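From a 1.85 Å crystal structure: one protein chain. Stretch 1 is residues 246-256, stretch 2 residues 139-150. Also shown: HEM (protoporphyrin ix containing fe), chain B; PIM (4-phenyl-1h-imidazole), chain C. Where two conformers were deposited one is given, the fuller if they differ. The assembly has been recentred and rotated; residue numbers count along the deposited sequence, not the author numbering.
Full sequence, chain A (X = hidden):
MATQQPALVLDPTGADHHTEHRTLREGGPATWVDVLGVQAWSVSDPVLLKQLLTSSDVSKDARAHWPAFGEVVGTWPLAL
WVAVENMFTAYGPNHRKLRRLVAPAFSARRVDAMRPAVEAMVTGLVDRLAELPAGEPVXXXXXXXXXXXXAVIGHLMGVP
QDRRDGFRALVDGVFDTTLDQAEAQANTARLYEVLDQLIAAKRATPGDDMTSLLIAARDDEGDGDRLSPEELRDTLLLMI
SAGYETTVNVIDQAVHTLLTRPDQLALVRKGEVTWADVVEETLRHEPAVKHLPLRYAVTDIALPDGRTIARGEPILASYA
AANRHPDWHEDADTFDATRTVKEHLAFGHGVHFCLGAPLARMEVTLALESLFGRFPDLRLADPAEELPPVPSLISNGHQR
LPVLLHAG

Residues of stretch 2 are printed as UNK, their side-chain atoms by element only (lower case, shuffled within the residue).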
# COMPACT_ATOMS: atom_id res chain seq x y z
N THR A 246 -1.02 -0.66 -4.61
CA THR A 246 -1.31 0.25 -3.51
C THR A 246 -1.77 1.65 -3.91
O THR A 246 -2.92 2.01 -3.63
CB THR A 246 -0.11 0.34 -2.56
OG1 THR A 246 0.64 -0.88 -2.62
CG2 THR A 246 -0.59 0.52 -1.13
N THR A 247 -0.92 2.47 -4.52
CA THR A 247 -1.42 3.81 -4.88
C THR A 247 -2.67 3.70 -5.76
O THR A 247 -3.57 4.53 -5.67
CB THR A 247 -0.35 4.67 -5.60
OG1 THR A 247 0.79 4.84 -4.73
CG2 THR A 247 -0.91 6.04 -5.92
N VAL A 248 -2.71 2.67 -6.60
CA VAL A 248 -3.84 2.45 -7.49
C VAL A 248 -5.14 2.41 -6.68
O VAL A 248 -6.16 2.95 -7.10
CB VAL A 248 -3.71 1.12 -8.27
CG1 VAL A 248 -3.46 -0.02 -7.30
CG2 VAL A 248 -4.97 0.86 -9.08
N ASN A 249 -5.09 1.78 -5.51
CA ASN A 249 -6.26 1.68 -4.65
C ASN A 249 -6.69 2.98 -4.00
O ASN A 249 -7.88 3.17 -3.73
CB ASN A 249 -6.02 0.60 -3.60
CG ASN A 249 -5.87 -0.77 -4.23
OD1 ASN A 249 -6.66 -1.14 -5.10
ND2 ASN A 249 -4.87 -1.52 -3.79
N VAL A 250 -5.74 3.87 -3.75
CA VAL A 250 -6.09 5.14 -3.14
C VAL A 250 -6.83 5.96 -4.19
O VAL A 250 -7.81 6.63 -3.89
CB VAL A 250 -4.84 5.90 -2.68
CG1 VAL A 250 -5.25 7.17 -1.95
CG2 VAL A 250 -3.99 5.02 -1.77
N ILE A 251 -6.35 5.91 -5.43
CA ILE A 251 -7.00 6.66 -6.51
C ILE A 251 -8.41 6.10 -6.70
O ILE A 251 -9.38 6.84 -6.85
CB ILE A 251 -6.20 6.54 -7.83
CG1 ILE A 251 -4.83 7.22 -7.66
CG2 ILE A 251 -6.98 7.17 -8.99
CD1 ILE A 251 -3.92 7.13 -8.88
N ASP A 252 -8.49 4.77 -6.70
CA ASP A 252 -9.74 4.04 -6.86
C ASP A 252 -10.75 4.49 -5.80
O ASP A 252 -11.84 4.98 -6.12
CB ASP A 252 -9.44 2.53 -6.70
CG ASP A 252 -10.69 1.66 -6.65
OD1 ASP A 252 -11.76 2.11 -6.19
OD2 ASP A 252 -10.60 0.48 -7.05
N GLN A 253 -10.38 4.33 -4.53
CA GLN A 253 -11.25 4.70 -3.42
C GLN A 253 -11.62 6.18 -3.39
O GLN A 253 -12.78 6.52 -3.12
CB GLN A 253 -10.60 4.30 -2.10
CG GLN A 253 -10.39 2.80 -1.94
CD GLN A 253 -11.69 2.02 -1.77
OE1 GLN A 253 -12.78 2.60 -1.76
NE2 GLN A 253 -11.58 0.71 -1.64
N ALA A 254 -10.67 7.07 -3.65
CA ALA A 254 -10.96 8.50 -3.63
C ALA A 254 -11.99 8.85 -4.69
O ALA A 254 -12.97 9.53 -4.42
CB ALA A 254 -9.68 9.31 -3.86
N VAL A 255 -11.78 8.36 -5.91
CA VAL A 255 -12.72 8.64 -6.99
C VAL A 255 -14.08 8.04 -6.70
O VAL A 255 -15.10 8.71 -6.82
CB VAL A 255 -12.20 8.09 -8.34
CG1 VAL A 255 -13.26 8.30 -9.42
CG2 VAL A 255 -10.92 8.79 -8.73
N HIS A 256 -14.10 6.77 -6.30
CA HIS A 256 -15.36 6.09 -6.00
C HIS A 256 -16.16 6.82 -4.92
O HIS A 256 -17.38 6.91 -5.01
CB HIS A 256 -15.10 4.65 -5.57
CG HIS A 256 -16.35 3.84 -5.41
ND1 HIS A 256 -17.03 3.75 -4.22
CD2 HIS A 256 -17.07 3.12 -6.31
CE1 HIS A 256 -18.12 3.01 -4.38
NE2 HIS A 256 -18.16 2.62 -5.64
N UNK A 139 -13.25 1.93 -17.72
CA UNK A 139 -12.82 1.37 -16.44
C UNK A 139 -11.66 2.25 -15.98
O UNK A 139 -10.52 2.06 -16.38
c UNK A 139 -11.98 -0.70 -15.25
o UNK A 139 -11.87 0.05 -14.26
o UNK A 139 -11.78 -1.93 -15.19
c UNK A 139 -12.35 -0.07 -16.59
N UNK A 140 -11.98 3.22 -15.13
CA UNK A 140 -10.99 4.15 -14.60
C UNK A 140 -9.82 3.49 -13.89
O UNK A 140 -8.71 4.04 -13.85
c UNK A 140 -11.81 7.39 -12.58
c UNK A 140 -11.68 5.15 -13.67
c UNK A 140 -11.14 7.21 -14.98
c UNK A 140 -11.06 6.55 -13.61
N UNK A 141 -10.05 2.32 -13.31
CA UNK A 141 -8.98 1.62 -12.61
C UNK A 141 -7.88 1.25 -13.60
O UNK A 141 -6.69 1.45 -13.34
n UNK A 141 -6.69 -2.70 -7.79
n UNK A 141 -8.06 -0.86 -7.71
c UNK A 141 -7.63 -1.95 -8.34
c UNK A 141 -9.53 0.36 -11.92
c UNK A 141 -9.14 -1.51 -10.25
c UNK A 141 -8.52 -0.33 -11.00
n UNK A 141 -8.13 -2.28 -9.53
N UNK A 142 -8.28 0.73 -14.76
CA UNK A 142 -7.32 0.34 -15.79
C UNK A 142 -6.78 1.49 -16.63
O UNK A 142 -5.63 1.45 -17.07
c UNK A 142 -7.95 -0.70 -16.73
n UNK A 142 -7.31 -3.17 -14.19
o UNK A 142 -6.04 -2.78 -16.00
c UNK A 142 -7.12 -2.69 -15.41
c UNK A 142 -8.31 -2.02 -16.08
N UNK A 143 -7.60 2.51 -16.87
CA UNK A 143 -7.16 3.65 -17.68
C UNK A 143 -6.48 4.81 -16.96
O UNK A 143 -5.89 5.67 -17.62
o UNK A 143 -7.12 3.12 -20.92
o UNK A 143 -7.89 1.16 -20.29
c UNK A 143 -7.91 2.42 -20.27
c UNK A 143 -8.96 3.11 -19.42
c UNK A 143 -8.35 4.17 -18.50
N UNK A 144 -6.55 4.85 -15.63
CA UNK A 144 -5.92 5.93 -14.89
C UNK A 144 -5.24 5.48 -13.59
O UNK A 144 -4.05 5.70 -13.40
c UNK A 144 -5.30 8.91 -14.43
c UNK A 144 -6.41 8.17 -13.68
c UNK A 144 -6.95 7.03 -14.55
c UNK A 144 -7.53 9.14 -13.32
N UNK A 145 -6.01 4.85 -12.72
CA UNK A 145 -5.49 4.37 -11.43
C UNK A 145 -4.24 3.49 -11.52
O UNK A 145 -3.29 3.68 -10.76
c UNK A 145 -6.61 3.65 -10.66
N UNK A 146 -4.24 2.53 -12.44
CA UNK A 146 -3.09 1.64 -12.59
C UNK A 146 -1.89 2.24 -13.34
O UNK A 146 -0.76 2.19 -12.85
c UNK A 146 -2.89 -1.27 -11.43
c UNK A 146 -4.41 -2.95 -10.64
o UNK A 146 -4.69 -4.00 -9.79
c UNK A 146 -3.17 -2.34 -10.58
c UNK A 146 -5.08 -1.44 -12.39
c UNK A 146 -3.51 0.34 -13.29
c UNK A 146 -5.37 -2.52 -11.54
c UNK A 146 -3.83 -0.81 -12.35
N UNK A 147 -2.12 2.82 -14.52
CA UNK A 147 -0.99 3.40 -15.28
C UNK A 147 -0.22 4.58 -14.68
O UNK A 147 0.98 4.69 -14.89
c UNK A 147 -3.05 4.05 -16.26
c UNK A 147 -3.37 2.94 -15.28
c UNK A 147 -1.63 3.75 -16.63
N UNK A 148 -0.88 5.45 -13.92
CA UNK A 148 -0.18 6.59 -13.34
C UNK A 148 0.96 6.20 -12.40
O UNK A 148 2.11 6.61 -12.60
c UNK A 148 -1.62 9.57 -11.27
c UNK A 148 -1.15 7.53 -12.61
c UNK A 148 -0.51 8.72 -11.89
c UNK A 148 0.33 9.55 -12.85
N UNK A 149 0.67 5.40 -11.36
CA UNK A 149 1.73 4.98 -10.42
C UNK A 149 2.87 4.24 -11.13
O UNK A 149 4.03 4.34 -10.73
c UNK A 149 0.99 4.08 -9.43
c UNK A 149 -0.42 4.61 -9.46
c UNK A 149 -0.63 4.86 -10.94
N UNK A 150 2.54 3.49 -12.17
CA UNK A 150 3.54 2.75 -12.92
C UNK A 150 4.46 3.71 -13.66
O UNK A 150 5.68 3.53 -13.69
c UNK A 150 3.89 1.22 -14.91
c UNK A 150 1.40 -0.34 -14.02
c UNK A 150 2.86 1.77 -13.93
c UNK A 150 2.18 0.64 -13.16
CHA HEM B . 5.96 0.84 3.82
CHB HEM B . 7.34 2.67 -0.41
CHC HEM B . 2.76 3.87 -1.39
CHD HEM B . 1.40 2.01 2.83
C1A HEM B . 6.75 1.24 2.78
C2A HEM B . 8.20 1.07 2.68
C3A HEM B . 8.58 1.57 1.50
C4A HEM B . 7.40 2.08 0.83
CMA HEM B . 10.01 1.63 0.92
CAA HEM B . 9.07 0.41 3.77
CBA HEM B . 9.45 1.44 4.86
CGA HEM B . 10.30 0.90 6.01
O1A HEM B . 10.06 -0.31 6.37
O2A HEM B . 11.15 1.64 6.50
C1B HEM B . 6.23 3.15 -1.05
C2B HEM B . 6.24 3.76 -2.37
C3B HEM B . 4.95 4.10 -2.65
C4B HEM B . 4.14 3.71 -1.52
CMB HEM B . 7.50 3.95 -3.24
CAB HEM B . 4.38 4.77 -3.92
CBB HEM B . 4.87 6.21 -4.14
C1C HEM B . 1.99 3.47 -0.31
C2C HEM B . 0.53 3.65 -0.23
C3C HEM B . 0.15 3.13 0.96
C4C HEM B . 1.34 2.63 1.60
CMC HEM B . -0.31 4.33 -1.35
CAC HEM B . -1.26 3.01 1.61
CBC HEM B . -2.14 4.26 1.60
C1D HEM B . 2.50 1.53 3.47
C2D HEM B . 2.50 0.87 4.76
C3D HEM B . 3.78 0.53 5.04
C4D HEM B . 4.59 0.99 3.93
CMD HEM B . 1.24 0.61 5.61
CAD HEM B . 4.26 -0.23 6.28
CBD HEM B . 4.23 0.50 7.63
CGD HEM B . 4.69 -0.50 8.68
O1D HEM B . 3.86 -0.94 9.48
O2D HEM B . 5.89 -0.84 8.63
NA HEM B . 6.30 1.86 1.64
NB HEM B . 4.93 3.12 -0.56
NC HEM B . 2.46 2.85 0.82
ND HEM B . 3.80 1.59 2.96
FE HEM B . 4.37 2.36 1.24
N1 PIM C . 3.43 -1.33 -0.94
C2 PIM C . 3.25 0.01 -0.65
N3 PIM C . 4.06 0.33 0.23
C4 PIM C . 4.80 -0.71 0.58
C5 PIM C . 4.42 -1.77 -0.14
C6 PIM C . 4.93 -3.18 -0.15
C7 PIM C . 4.83 -3.93 -1.37
C8 PIM C . 5.32 -5.30 -1.38
C9 PIM C . 5.88 -5.83 -0.20
C10 PIM C . 5.99 -5.07 1.00
C11 PIM C . 5.49 -3.74 0.98
O HOH W 1 -5.11 -3.87 -5.77

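Position 139 has two side-chain carbons, the second carrying two oxygens, which makes it aspartate. D139 lies out of reach of stretch 1 and serves its own helix as the N-cap: D139 OD1 accepts from the backbone N of position 141 at 3.1 Å.

Position 140 carries four carbons forked at the second and points toward stretch 1, where one branch end meets V255. It is leucine, and L140 CD2 lies 3.6 Å from V255 CG1.

At position 141, three carbons lead to a nitrogen and then to a carbon bearing two more nitrogens: an arginine. The CA-to-CB bond of R141 runs sideways, but chi1 to chi3 are all t, and the extended chain carries the guanidinium to stretch 1. There NH1 donates to N249 OD1 at 3.0 Å and NH2 to the same N249 OD1 at 3.1 Å, while NH1 and D252 OD2, 2.9 Å apart, form a salt bridge whose hydrogen bond is weak. Both acceptors sit at the guanidinium edge; V248 CG2 lies over one face.

Position 142 has three carbons, the third with one oxygen and one nitrogen, and touches nothing on stretch 1: glutamine. Position 143 has three carbons, the third with two oxygens, and is out of reach: glutamate. Position 144 has four carbons forked at the second; its end turns nearer stretch 1 without making contact. This is leucine.

Position 145 has a single carbon, so it is alanine. The backbones come close here, A145 CA to V248 CA being 4.7 Å. A145 CB meets V248 CG2 at 3.6 Å and I251 CG2 at 3.9 Å, and V248 CA approaches A145 O at 3.5 Å in a CA-H...O contact.

Position 146 has one carbon and then a six-carbon ring bearing an oxygen, with V248 CG2 over the ring face: tyrosine. V248 CG2 stands 3.7 Å from the Y146 ring centroid, a CH-pi contact. Y146 OH also accepts from R141 NH2 at 3.1 Å, helping to hold the guanidinium.

Position 147, three carbons closing onto the backbone N, is proline and makes no contact. Position 148 has four carbons forked at the second, one end near I251; it is leucine, with L148 CD2 4.1 Å from I251 CD1. Position 149 again closes three carbons onto its N and touches T247 and V248: proline, with P149 CG 3.8 Å from T247 CG2. Position 150 has four carbons, forked at the first with one arm two carbons long: isoleucine, out of reach.

The contact thus pairs close apolar packing with a buried salt bridge between R141 and D252, with N249 as a second acceptor. A145 lies against V248 and I251, while L140, L148 and P149 extend the apolar surface. Water 1 accepts from N249 ND2 at 3.1 Å and, weakly, from R141 NH2 at 2.8 Å. The lesson is to combine a small residue at the closest backbone approach with a long, braced arginine beside it.

Stretch 2, residues 139-150: DLRQELAYPLPI
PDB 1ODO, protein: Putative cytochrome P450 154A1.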